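Local coordinates for lactate dehydrogenase (Eimeria maxima, PDB 6CT6), which probably catalyses the NADH-dependent interconversion of pyruvate and lactate, and is captured here with NADH and the substrate analogue oxamate bound, at residues B[283-288]-B[297-302]; B[166-171]-B[198-203]; B[273-278]-B[307-312]. All coordinates share one frame; numbering follows the deposited sequence.

Contact 1. Residues B[283-288]-B[297-302]; sequences GVPCII and IELDLN
Ile287 and Ile297 each carry CG1 anti to the carbonyl carbon, on the side of the backbone N, but their ends run differently. Ile287 is kinked (chi2 -63°), while Ile297 stays extended (chi2 168°), and the two branches meet at their ends, crossing with Ile287 CD1 4.1 Å from Ile297 CD1. Leu299 has the same first torsion, which brings its branch point up to the CG corner of the proline ring: Leu299 CG lies 4.1 Å from Pro285 CG. That ring corner is the centre of the packing. It also lies 4.2 Å from Ile297 CB, and Pro285 CG touches Ile297 O at 3.7 Å, so the ring rests against backbone as well as side chains.

The polar tie is a single backbone bond. Ile297 N gives its hydrogen to Pro285 O over 3.0 Å, nearly straight at 166°. Proline has no N-H with which to return a bond to Ile297 O; that carbonyl is taken instead by the hydroxyl of Tyr275. Next along strand 281-289, Ile287 makes backbone bonds with Glu294 and Gln295, and the bond at Pro285 carries this pairing one step past the end of strand 294-296. On the neighbouring strand 263-272, Leu264 touches both isoleucines, and Leu299 is backed by Leu194.

Beyond this point the chain leaves the sheet. Leu299 is the last residue to touch the strand, Asp300 is the centre of an inverse gamma turn, and Asn302 caps the coming helix through OD1 to Glu305 N. This is an antiparallel edge strand peeling away from its partner and leading into a helix, here the border of the mixed sheet and the start of helix 303-328 in the alpha/beta C-terminal domain of lactate/malate dehydrogenases.

Contact 2. Residues B[166-171]-B[198-203]; sequences RMIADC and ITINGI
Apolar packing makes the contact between Ile168 on the helix and Ile198 and Ile200 beside it. Ile168 and Ile198 reach toward each other tip to tip, with Ile168 CD1 4.1 Å from Ile198 CD1. The other branch of Ile168 serves Ile200: Ile168 CG2 comes within 4.0 Å of Ile200 CD1 as the two side chains cross. With chi1 of Ile168 at -64°, CG1 lies beside the backbone N and leads to Ile198, while CG2, on the other branch, faces Ile200. All three isoleucines are buried; Val179 touches Ile168 and Ile200, and Ile222 of helix 216-237 packs on Ile168.

Charge pairing stays on the helix. Arg166 NE meets Asp170 OD2 at 2.9 Å, in the guanidinium plane and on the syn side of the carboxylate. The remaining nitrogens bind the second subunit: NH1 the carbonyl of its Ile64, NH2 its Thr65 hydroxyl.

Backbone bonds shape the other segment. Ile200 and Ile203 bond in both directions, closing a type I' turn with Asn201 and Gly202 at its corner. This is a tight two-residue beta hairpin, within the small antiparallel sheet against which helix 157-172 packs in the C-terminal domain.

Contact 3. Residues B[273-278]-B[307-312]; sequences GQYNVN and KLLQGS
Tyr275 and Leu309 make the apolar half of this contact. Leu309 CD2 comes to 3.8 Å from Tyr275 CD1, approaching the ring obliquely. The leucine sends CG anti to its backbone N (chi1 -174°), which carries its methyls out from the helix toward the ring, while further round its side chain packs on Leu282, Leu301 and Leu192. Alongside, at the surface, the amide ends of Asn276 and Gln310 approach each other with their planes nearly perpendicular, 81° apart. The bend of the Gln310 chain at chi2 brings its end in toward the asparagine, whose CB already points that way.

The ring belongs to the turn of a beta hairpin that joins strands 263-272 and 281-289, and helix 303-328 of the C-terminal domain runs past this turn. Tyr275 and Asn276 are consecutive residues with left-handed backbone angles. Around them the turn is closed by Val277 N to Gln274 O at 3.0 Å and by Gly273 N to Val277 O at 2.7 Å.

What fixes the tyrosine lies one layer out. Its hydroxyl is held by hydrogen bonds with Ile297 O and Leu299 N, its ring is packed by Val284 and Pro285, and its backbone N is bonded to the carboxylate of Glu298. The bonds at the hydroxyl, with the packing of Val284 and Pro285, are consistent with a ring held in place beside Leu309.

On the helix side, Ser312 OG bonds to Asn190 O and Val186 N, tying the helix to the connection between strands 179-184 and 192-193. Leu308, next to Leu309, touches the bound glucose.

How the contacts relate
Along the chain contact 2 closes first; contact 1 then lies nested inside the larger loop closed by contact 3. All three fall within the C-terminal domain. Contacts 1 and 3 are neighbours, with centres 11 Å apart, and share strand 281-289 as a backing: Tyr275 of contact 3 reaches the 297-302 segment with its hydroxyl, so the hairpin turn packs directly on the loop that leads from the edge of the mixed sheet to helix 303-328. Contact 2 stands apart, its centre 19 Å from that of contact 1 and 26 Å from that of contact 3, joining helix 157-172 to the separate antiparallel sheet, while Arg166, on the helix face turned from the sheet, meets the second subunit.

Contact 1. Residues B[283-288]-B[297-302]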
ATOM      1  N   GLY B 283     -20.935  14.006   9.022  1.00 34.07           N
ATOM      2  CA  GLY B 283     -20.894  13.113   7.879  1.00 32.23           C
ATOM      3  C   GLY B 283     -22.209  13.052   7.131  1.00 35.08           C
ATOM      4  O   GLY B 283     -23.180  12.474   7.626  1.00 34.34           O
ATOM      5  N   VAL B 284     -22.259  13.647   5.940  1.00 30.72           N
ATOM      6  CA  VAL B 284     -23.477  13.675   5.138  1.00 34.26           C
ATOM      7  C   VAL B 284     -23.124  13.425   3.675  1.00 32.38           C
ATOM      8  O   VAL B 284     -21.987  13.652   3.246  1.00 30.27           O
ATOM      9  CB  VAL B 284     -24.228  15.016   5.275  1.00 31.63           C
ATOM     10  CG1 VAL B 284     -24.649  15.242   6.718  1.00 35.08           C
ATOM     11  CG2 VAL B 284     -23.360  16.173   4.788  1.00 30.50           C
ATOM     12  N   PRO B 285     -24.094  12.961   2.889  1.00 34.25           N
ATOM     13  CA  PRO B 285     -23.844  12.791   1.450  1.00 30.42           C
ATOM     14  C   PRO B 285     -23.632  14.130   0.757  1.00 30.39           C
ATOM     15  O   PRO B 285     -24.424  15.062   0.910  1.00 34.99           O
ATOM     16  CB  PRO B 285     -25.109  12.081   0.950  1.00 35.87           C
ATOM     17  CG  PRO B 285     -26.150  12.351   1.984  1.00 34.89           C
ATOM     18  CD  PRO B 285     -25.418  12.449   3.283  1.00 32.24           C
ATOM     19  N   CYS B 286     -22.546  14.219  -0.011  1.00 27.97           N
ATOM     20  CA  CYS B 286     -22.212  15.426  -0.753  1.00 29.17           C
ATOM     21  C   CYS B 286     -21.635  15.037  -2.108  1.00 30.18           C
ATOM     22  O   CYS B 286     -21.243  13.890  -2.332  1.00 30.32           O
ATOM     23  CB  CYS B 286     -21.213  16.306   0.014  1.00 32.87           C
ATOM     24  SG  CYS B 286     -19.535  15.655   0.057  1.00 33.42           S
ATOM     25  N   ILE B 287     -21.583  16.014  -3.013  1.00 29.99           N
ATOM     26  CA  ILE B 287     -21.061  15.831  -4.365  1.00 30.09           C
ATOM     27  C   ILE B 287     -19.747  16.591  -4.476  1.00 28.39           C
ATOM     28  O   ILE B 287     -19.701  17.800  -4.216  1.00 30.53           O
ATOM     29  CB  ILE B 287     -22.052  16.329  -5.433  1.00 30.04           C
ATOM     30  CG1 ILE B 287     -23.414  15.639  -5.295  1.00 33.53           C
ATOM     31  CG2 ILE B 287     -21.468  16.131  -6.838  1.00 31.46           C
ATOM     32  CD1 ILE B 287     -23.390  14.139  -5.513  1.00 35.81           C
ATOM     33  N   ILE B 288     -18.688  15.894  -4.883  1.00 27.09           N
ATOM     34  CA  ILE B 288     -17.362  16.489  -5.009  1.00 27.92           C
ATOM     35  C   ILE B 288     -17.014  16.585  -6.487  1.00 29.68           C
ATOM     36  O   ILE B 288     -16.959  15.569  -7.190  1.00 28.27           O
ATOM     37  CB  ILE B 288     -16.297  15.686  -4.246  1.00 26.28           C
ATOM     38  CG1 ILE B 288     -16.664  15.607  -2.762  1.00 28.44           C
ATOM     39  CG2 ILE B 288     -14.925  16.339  -4.431  1.00 29.01           C
ATOM     40  CD1 ILE B 288     -15.716  14.778  -1.927  1.00 31.84           C
ATOM     41  N   ILE B 297     -26.469  16.995   0.018  1.00 31.89           N
ATOM     42  CA  ILE B 297     -27.767  16.360  -0.161  1.00 35.37           C
ATOM     43  C   ILE B 297     -28.399  16.159   1.205  1.00 37.94           C
ATOM     44  O   ILE B 297     -27.746  15.684   2.143  1.00 34.06           O
ATOM     45  CB  ILE B 297     -27.630  15.027  -0.920  1.00 34.94           C
ATOM     46  CG1 ILE B 297     -27.093  15.297  -2.330  1.00 38.51           C
ATOM     47  CG2 ILE B 297     -28.972  14.306  -0.980  1.00 36.41           C
ATOM     48  CD1 ILE B 297     -26.650  14.059  -3.069  1.00 48.32           C
ATOM     49  N   GLU B 298     -29.676  16.513   1.317  1.00 37.08           N
ATOM     50  CA  GLU B 298     -30.402  16.480   2.582  1.00 36.71           C
ATOM     51  C   GLU B 298     -31.424  15.349   2.521  1.00 36.45           C
ATOM     52  O   GLU B 298     -32.472  15.476   1.879  1.00 40.21           O
ATOM     53  CB  GLU B 298     -31.057  17.828   2.858  1.00 42.01           C
ATOM     54  CG  GLU B 298     -31.591  17.958   4.270  1.00 58.92           C
ATOM     55  CD  GLU B 298     -31.598  19.391   4.767  1.00 65.95           C
ATOM     56  OE1 GLU B 298     -31.424  20.314   3.944  1.00 58.26           O
ATOM     57  OE2 GLU B 298     -31.773  19.593   5.988  1.00 51.43           O
ATOM     58  N   LEU B 299     -31.115  14.248   3.201  1.00 36.92           N
ATOM     59  CA  LEU B 299     -31.976  13.077   3.192  1.00 36.09           C
ATOM     60  C   LEU B 299     -33.290  13.362   3.914  1.00 43.05           C
ATOM     61  O   LEU B 299     -33.351  14.159   4.854  1.00 40.37           O
ATOM     62  CB  LEU B 299     -31.267  11.898   3.861  1.00 37.67           C
ATOM     63  CG  LEU B 299     -29.942  11.442   3.241  1.00 35.85           C
ATOM     64  CD1 LEU B 299     -29.256  10.418   4.137  1.00 35.79           C
ATOM     65  CD2 LEU B 299     -30.166  10.862   1.860  1.00 38.78           C
ATOM     66  N   ASP B 300     -34.351  12.691   3.465  1.00 39.43           N
ATOM     67  CA  ASP B 300     -35.665  12.810   4.099  1.00 39.78           C
ATOM     68  C   ASP B 300     -35.779  11.767   5.212  1.00 41.14           C
ATOM     69  O   ASP B 300     -36.547  10.805   5.148  1.00 36.87           O
ATOM     70  CB  ASP B 300     -36.770  12.660   3.061  1.00 45.19           C
ATOM     71  CG  ASP B 300     -38.149  12.943   3.629  1.00 57.32           C
ATOM     72  OD1 ASP B 300     -38.234  13.612   4.681  1.00 51.19           O
ATOM     73  OD2 ASP B 300     -39.147  12.503   3.021  1.00 61.80           O
ATOM     74  N   LEU B 301     -34.975  11.981   6.253  1.00 38.10           N
ATOM     75  CA  LEU B 301     -34.938  11.063   7.381  1.00 39.68           C
ATOM     76  C   LEU B 301     -36.272  11.054   8.119  1.00 39.16           C
ATOM     77  O   LEU B 301     -36.953  12.076   8.241  1.00 41.69           O
ATOM     78  CB  LEU B 301     -33.819  11.449   8.353  1.00 38.53           C
ATOM     79  CG  LEU B 301     -32.379  11.434   7.828  1.00 36.36           C
ATOM     80  CD1 LEU B 301     -31.405  11.939   8.888  1.00 36.74           C
ATOM     81  CD2 LEU B 301     -31.991  10.033   7.384  1.00 35.05           C
ATOM     82  N   ASN B 302     -36.639   9.878   8.621  1.00 38.67           N
ATOM     83  CA  ASN B 302     -37.826   9.736   9.446  1.00 43.24           C
ATOM     84  C   ASN B 302     -37.491  10.091  10.895  1.00 46.95           C
ATOM     85  O   ASN B 302     -36.353  10.427  11.237  1.00 45.15           O
ATOM     86  CB  ASN B 302     -38.392   8.322   9.316  1.00 35.37           C
ATOM     87  CG  ASN B 302     -37.460   7.256   9.874  1.00 40.27           C
ATOM     88  OD1 ASN B 302     -36.579   7.542  10.684  1.00 41.70           O
ATOM     89  ND2 ASN B 302     -37.661   6.012   9.444  1.00 44.05           N
TER

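Contact 2. Residues B[166-171]-B[198-203]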
ATOM      1  N   ARG B 166     -19.761  -3.907   2.048  1.00 26.82           N
ATOM      2  CA  ARG B 166     -19.081  -5.192   1.904  1.00 28.92           C
ATOM      3  C   ARG B 166     -19.874  -6.310   2.566  1.00 24.76           C
ATOM      4  O   ARG B 166     -19.950  -7.426   2.040  1.00 26.24           O
ATOM      5  CB  ARG B 166     -17.674  -5.110   2.504  1.00 26.21           C
ATOM      6  CG  ARG B 166     -16.927  -6.446   2.585  1.00 26.42           C
ATOM      7  CD  ARG B 166     -16.422  -6.910   1.229  1.00 30.31           C
ATOM      8  NE  ARG B 166     -16.110  -8.337   1.230  1.00 33.63           N
ATOM      9  CZ  ARG B 166     -15.214  -8.918   0.436  1.00 35.82           C
ATOM     10  NH1 ARG B 166     -14.512  -8.201  -0.431  1.00 29.40           N
ATOM     11  NH2 ARG B 166     -15.012 -10.226   0.519  1.00 37.45           N
ATOM     12  N   MET B 167     -20.468  -6.031   3.726  1.00 25.50           N
ATOM     13  CA  MET B 167     -21.156  -7.074   4.479  1.00 29.90           C
ATOM     14  C   MET B 167     -22.470  -7.465   3.813  1.00 28.59           C
ATOM     15  O   MET B 167     -22.798  -8.653   3.723  1.00 28.38           O
ATOM     16  CB  MET B 167     -21.380  -6.597   5.915  1.00 26.03           C
ATOM     17  CG  MET B 167     -20.083  -6.499   6.710  1.00 32.14           C
ATOM     18  SD  MET B 167     -20.286  -6.050   8.446  1.00 36.25           S
ATOM     19  CE  MET B 167     -19.742  -4.343   8.425  1.00 39.36           C
ATOM     20  N   ILE B 168     -23.234  -6.481   3.339  1.00 29.09           N
ATOM     21  CA  ILE B 168     -24.435  -6.774   2.559  1.00 30.27           C
ATOM     22  C   ILE B 168     -24.068  -7.581   1.319  1.00 30.56           C
ATOM     23  O   ILE B 168     -24.720  -8.580   0.988  1.00 29.45           O
ATOM     24  CB  ILE B 168     -25.158  -5.466   2.185  1.00 28.39           C
ATOM     25  CG1 ILE B 168     -25.669  -4.752   3.443  1.00 29.42           C
ATOM     26  CG2 ILE B 168     -26.291  -5.724   1.189  1.00 29.32           C
ATOM     27  CD1 ILE B 168     -26.802  -5.463   4.170  1.00 33.00           C
ATOM     28  N   ALA B 169     -23.015  -7.154   0.615  1.00 29.95           N
ATOM     29  CA  ALA B 169     -22.592  -7.842  -0.600  1.00 24.42           C
ATOM     30  C   ALA B 169     -22.239  -9.299  -0.329  1.00 29.61           C
ATOM     31  O   ALA B 169     -22.636 -10.191  -1.089  1.00 29.54           O
ATOM     32  CB  ALA B 169     -21.404  -7.109  -1.221  1.00 29.48           C
ATOM     33  N   ASP B 170     -21.486  -9.564   0.744  1.00 29.06           N
ATOM     34  CA  ASP B 170     -21.115 -10.939   1.061  1.00 30.63           C
ATOM     35  C   ASP B 170     -22.337 -11.763   1.448  1.00 30.39           C
ATOM     36  O   ASP B 170     -22.406 -12.961   1.152  1.00 32.23           O
ATOM     37  CB  ASP B 170     -20.081 -10.967   2.190  1.00 31.72           C
ATOM     38  CG  ASP B 170     -18.727 -10.438   1.759  1.00 31.91           C
ATOM     39  OD1 ASP B 170     -18.475 -10.366   0.537  1.00 34.85           O
ATOM     40  OD2 ASP B 170     -17.910 -10.102   2.642  1.00 33.69           O
ATOM     41  N   CYS B 171     -23.304 -11.142   2.120  1.00 30.05           N
ATOM     42  CA  CYS B 171     -24.498 -11.866   2.540  1.00 32.44           C
ATOM     43  C   CYS B 171     -25.350 -12.270   1.338  1.00 32.46           C
ATOM     44  O   CYS B 171     -25.812 -13.414   1.248  1.00 35.60           O
ATOM     45  CB  CYS B 171     -25.304 -11.006   3.515  1.00 36.06           C
ATOM     46  SG  CYS B 171     -26.665 -11.871   4.324  1.00 52.87           S
ATOM     47  N   ILE B 198     -30.408   1.232   2.194  1.00 29.23           N
ATOM     48  CA  ILE B 198     -29.610   0.266   1.447  1.00 30.28           C
ATOM     49  C   ILE B 198     -30.398  -0.174   0.224  1.00 34.00           C
ATOM     50  O   ILE B 198     -31.569  -0.563   0.334  1.00 30.89           O
ATOM     51  CB  ILE B 198     -29.244  -0.947   2.319  1.00 28.81           C
ATOM     52  CG1 ILE B 198     -28.385  -0.529   3.519  1.00 31.81           C
ATOM     53  CG2 ILE B 198     -28.512  -2.007   1.481  1.00 31.26           C
ATOM     54  CD1 ILE B 198     -28.192  -1.648   4.535  1.00 32.72           C
ATOM     55  N   THR B 199     -29.765  -0.124  -0.947  1.00 31.76           N
ATOM     56  CA  THR B 199     -30.389  -0.626  -2.160  1.00 30.24           C
ATOM     57  C   THR B 199     -29.433  -1.545  -2.906  1.00 33.58           C
ATOM     58  O   THR B 199     -28.208  -1.418  -2.808  1.00 30.70           O
ATOM     59  CB  THR B 199     -30.841   0.504  -3.104  1.00 32.34           C
ATOM     60  OG1 THR B 199     -29.702   1.205  -3.619  1.00 33.72           O
ATOM     61  CG2 THR B 199     -31.767   1.479  -2.386  1.00 32.89           C
ATOM     62  N   ILE B 200     -30.020  -2.481  -3.641  1.00 32.89           N
ATOM     63  CA  ILE B 200     -29.305  -3.336  -4.575  1.00 28.90           C
ATOM     64  C   ILE B 200     -29.680  -2.840  -5.969  1.00 32.95           C
ATOM     65  O   ILE B 200     -30.783  -3.103  -6.462  1.00 29.75           O
ATOM     66  CB  ILE B 200     -29.652  -4.816  -4.383  1.00 28.27           C
ATOM     67  CG1 ILE B 200     -29.536  -5.225  -2.908  1.00 30.69           C
ATOM     68  CG2 ILE B 200     -28.762  -5.687  -5.264  1.00 28.52           C
ATOM     69  CD1 ILE B 200     -28.174  -4.976  -2.270  1.00 28.94           C
ATOM     70  N   ASN B 201     -28.765  -2.110  -6.603  1.00 29.28           N
ATOM     71  CA  ASN B 201     -29.037  -1.412  -7.859  1.00 30.88           C
ATOM     72  C   ASN B 201     -30.351  -0.633  -7.789  1.00 30.72           C
ATOM     73  O   ASN B 201     -31.171  -0.662  -8.709  1.00 28.54           O
ATOM     74  CB  ASN B 201     -29.053  -2.379  -9.041  1.00 28.16           C
ATOM     75  CG  ASN B 201     -29.015  -1.657 -10.371  1.00 28.46           C
ATOM     76  OD1 ASN B 201     -28.216  -0.741 -10.562  1.00 29.93           O
ATOM     77  ND2 ASN B 201     -29.902  -2.043 -11.287  1.00 28.99           N
ATOM     78  N   GLY B 202     -30.543   0.087  -6.684  1.00 29.57           N
ATOM     79  CA  GLY B 202     -31.735   0.890  -6.504  1.00 33.62           C
ATOM     80  C   GLY B 202     -32.935   0.143  -5.960  1.00 31.08           C
ATOM     81  O   GLY B 202     -33.939   0.784  -5.617  1.00 35.46           O
ATOM     82  N   ILE B 203     -32.869  -1.181  -5.870  1.00 31.59           N
ATOM     83  CA  ILE B 203     -33.943  -1.995  -5.307  1.00 31.21           C
ATOM     84  C   ILE B 203     -33.854  -1.926  -3.785  1.00 33.41           C
ATOM     85  O   ILE B 203     -32.816  -2.299  -3.220  1.00 32.78           O
ATOM     86  CB  ILE B 203     -33.846  -3.451  -5.790  1.00 29.26           C
ATOM     87  CG1 ILE B 203     -33.735  -3.509  -7.320  1.00 31.14           C
ATOM     88  CG2 ILE B 203     -35.047  -4.259  -5.303  1.00 31.82           C
ATOM     89  CD1 ILE B 203     -33.272  -4.851  -7.842  1.00 28.87           C
TER

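Contact 3. Residues B[273-278]-B[307-312]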
ATOM      1  N   GLY B 273     -27.596  24.714   9.134  1.00 46.00           N
ATOM      2  CA  GLY B 273     -29.001  24.543   8.828  1.00 51.07           C
ATOM      3  C   GLY B 273     -29.342  23.102   8.515  1.00 50.67           C
ATOM      4  O   GLY B 273     -30.214  22.505   9.154  1.00 51.99           O
ATOM      5  N   GLN B 274     -28.646  22.530   7.536  1.00 42.85           N
ATOM      6  CA  GLN B 274     -28.943  21.173   7.098  1.00 39.63           C
ATOM      7  C   GLN B 274     -28.800  20.196   8.256  1.00 41.89           C
ATOM      8  O   GLN B 274     -27.901  20.322   9.092  1.00 39.81           O
ATOM      9  CB  GLN B 274     -28.008  20.758   5.959  1.00 43.18           C
ATOM     10  CG  GLN B 274     -27.924  21.741   4.798  1.00 42.67           C
ATOM     11  CD  GLN B 274     -26.814  22.759   4.973  1.00 47.72           C
ATOM     12  OE1 GLN B 274     -26.394  23.052   6.094  1.00 45.47           O
ATOM     13  NE2 GLN B 274     -26.323  23.298   3.861  1.00 45.21           N
ATOM     14  N   TYR B 275     -29.697  19.213   8.299  1.00 35.77           N
ATOM     15  CA  TYR B 275     -29.629  18.125   9.270  1.00 40.23           C
ATOM     16  C   TYR B 275     -29.710  18.624  10.708  1.00 48.49           C
ATOM     17  O   TYR B 275     -29.260  17.938  11.633  1.00 44.82           O
ATOM     18  CB  TYR B 275     -28.351  17.302   9.073  1.00 41.97           C
ATOM     19  CG  TYR B 275     -28.350  16.522   7.782  1.00 36.91           C
ATOM     20  CD1 TYR B 275     -28.882  15.244   7.728  1.00 34.26           C
ATOM     21  CD2 TYR B 275     -27.826  17.066   6.618  1.00 37.04           C
ATOM     22  CE1 TYR B 275     -28.892  14.525   6.552  1.00 38.71           C
ATOM     23  CE2 TYR B 275     -27.830  16.354   5.435  1.00 36.42           C
ATOM     24  CZ  TYR B 275     -28.364  15.083   5.409  1.00 36.27           C
ATOM     25  OH  TYR B 275     -28.373  14.366   4.236  1.00 35.89           O
ATOM     26  N   ASN B 276     -30.280  19.808  10.919  1.00 49.05           N
ATOM     27  CA  ASN B 276     -30.389  20.400  12.247  1.00 54.06           C
ATOM     28  C   ASN B 276     -29.018  20.695  12.846  1.00 52.73           C
ATOM     29  O   ASN B 276     -28.870  20.759  14.071  1.00 55.57           O
ATOM     30  CB  ASN B 276     -31.198  19.493  13.181  1.00 57.95           C
ATOM     31  CG  ASN B 276     -31.722  20.227  14.395  1.00 64.39           C
ATOM     32  OD1 ASN B 276     -31.217  20.056  15.504  1.00 70.51           O
ATOM     33  ND2 ASN B 276     -32.739  21.057  14.190  1.00 68.01           N
ATOM     34  N   VAL B 277     -28.008  20.871  11.994  1.00 47.10           N
ATOM     35  CA  VAL B 277     -26.639  21.143  12.415  1.00 48.86           C
ATOM     36  C   VAL B 277     -26.381  22.635  12.282  1.00 45.73           C
ATOM     37  O   VAL B 277     -26.751  23.255  11.277  1.00 47.36           O
ATOM     38  CB  VAL B 277     -25.631  20.328  11.580  1.00 42.45           C
ATOM     39  CG1 VAL B 277     -24.200  20.774  11.867  1.00 40.81           C
ATOM     40  CG2 VAL B 277     -25.788  18.844  11.862  1.00 38.43           C
ATOM     41  N   ASN B 278     -25.731  23.212  13.289  1.00 48.49           N
ATOM     42  CA  ASN B 278     -25.515  24.656  13.362  1.00 52.51           C
ATOM     43  C   ASN B 278     -24.019  24.946  13.456  1.00 50.17           C
ATOM     44  O   ASN B 278     -23.422  24.840  14.531  1.00 48.42           O
ATOM     45  CB  ASN B 278     -26.275  25.240  14.548  1.00 56.06           C
ATOM     46  CG  ASN B 278     -27.778  25.104  14.395  1.00 66.49           C
ATOM     47  OD1 ASN B 278     -28.353  25.542  13.398  1.00 62.18           O
ATOM     48  ND2 ASN B 278     -28.420  24.474  15.374  1.00 55.90           N
ATOM     49  N   LYS B 307     -33.733  10.929  15.499  1.00 39.38           N
ATOM     50  CA  LYS B 307     -33.353  10.695  16.888  1.00 47.46           C
ATOM     51  C   LYS B 307     -31.947  10.117  16.970  1.00 44.95           C
ATOM     52  O   LYS B 307     -31.100  10.609  17.726  1.00 40.60           O
ATOM     53  CB  LYS B 307     -34.364   9.755  17.550  1.00 52.68           C
ATOM     54  CG  LYS B 307     -34.027   9.346  18.985  1.00 63.91           C
ATOM     55  CD  LYS B 307     -34.684   8.020  19.343  1.00 73.90           C
ATOM     56  CE  LYS B 307     -34.322   7.568  20.750  1.00 81.81           C
ATOM     57  NZ  LYS B 307     -34.930   8.432  21.798  1.00 77.38           N
ATOM     58  N   LEU B 308     -31.685   9.061  16.196  1.00 45.65           N
ATOM     59  CA  LEU B 308     -30.359   8.456  16.192  1.00 38.20           C
ATOM     60  C   LEU B 308     -29.297   9.459  15.762  1.00 38.15           C
ATOM     61  O   LEU B 308     -28.232   9.553  16.384  1.00 43.86           O
ATOM     62  CB  LEU B 308     -30.354   7.234  15.278  1.00 41.09           C
ATOM     63  CG  LEU B 308     -31.198   6.067  15.797  1.00 40.19           C
ATOM     64  CD1 LEU B 308     -31.533   5.074  14.692  1.00 52.32           C
ATOM     65  CD2 LEU B 308     -30.474   5.365  16.935  1.00 44.72           C
ATOM     66  N   LEU B 309     -29.572  10.230  14.707  1.00 38.17           N
ATOM     67  CA  LEU B 309     -28.589  11.198  14.234  1.00 40.69           C
ATOM     68  C   LEU B 309     -28.265  12.242  15.294  1.00 43.35           C
ATOM     69  O   LEU B 309     -27.144  12.762  15.327  1.00 41.20           O
ATOM     70  CB  LEU B 309     -29.084  11.889  12.962  1.00 39.40           C
ATOM     71  CG  LEU B 309     -28.059  12.820  12.304  1.00 38.04           C
ATOM     72  CD1 LEU B 309     -26.807  12.050  11.905  1.00 41.99           C
ATOM     73  CD2 LEU B 309     -28.657  13.515  11.096  1.00 40.23           C
ATOM     74  N   GLN B 310     -29.225  12.574  16.160  1.00 44.01           N
ATOM     75  CA  GLN B 310     -28.945  13.556  17.202  1.00 41.96           C
ATOM     76  C   GLN B 310     -27.868  13.046  18.150  1.00 39.86           C
ATOM     77  O   GLN B 310     -27.108  13.841  18.714  1.00 40.93           O
ATOM     78  CB  GLN B 310     -30.225  13.903  17.964  1.00 48.88           C
ATOM     79  CG  GLN B 310     -30.127  15.175  18.809  1.00 46.87           C
ATOM     80  CD  GLN B 310     -29.797  16.412  17.990  1.00 52.34           C
ATOM     81  OE1 GLN B 310     -28.953  17.217  18.381  1.00 53.98           O
ATOM     82  NE2 GLN B 310     -30.468  16.572  16.852  1.00 54.62           N
ATOM     83  N   GLY B 311     -27.784  11.726  18.330  1.00 41.01           N
ATOM     84  CA  GLY B 311     -26.664  11.156  19.060  1.00 44.42           C
ATOM     85  C   GLY B 311     -25.325  11.526  18.450  1.00 46.91           C
ATOM     86  O   GLY B 311     -24.383  11.876  19.164  1.00 39.31           O
ATOM     87  N   SER B 312     -25.221  11.457  17.122  1.00 41.62           N
ATOM     88  CA  SER B 312     -23.995  11.885  16.455  1.00 41.88           C
ATOM     89  C   SER B 312     -23.751  13.373  16.672  1.00 40.48           C
ATOM     90  O   SER B 312     -22.639  13.786  17.021  1.00 42.28           O
ATOM     91  CB  SER B 312     -24.066  11.566  14.959  1.00 40.97           C
ATOM     92  OG  SER B 312     -23.710  10.218  14.701  1.00 41.01           O
TER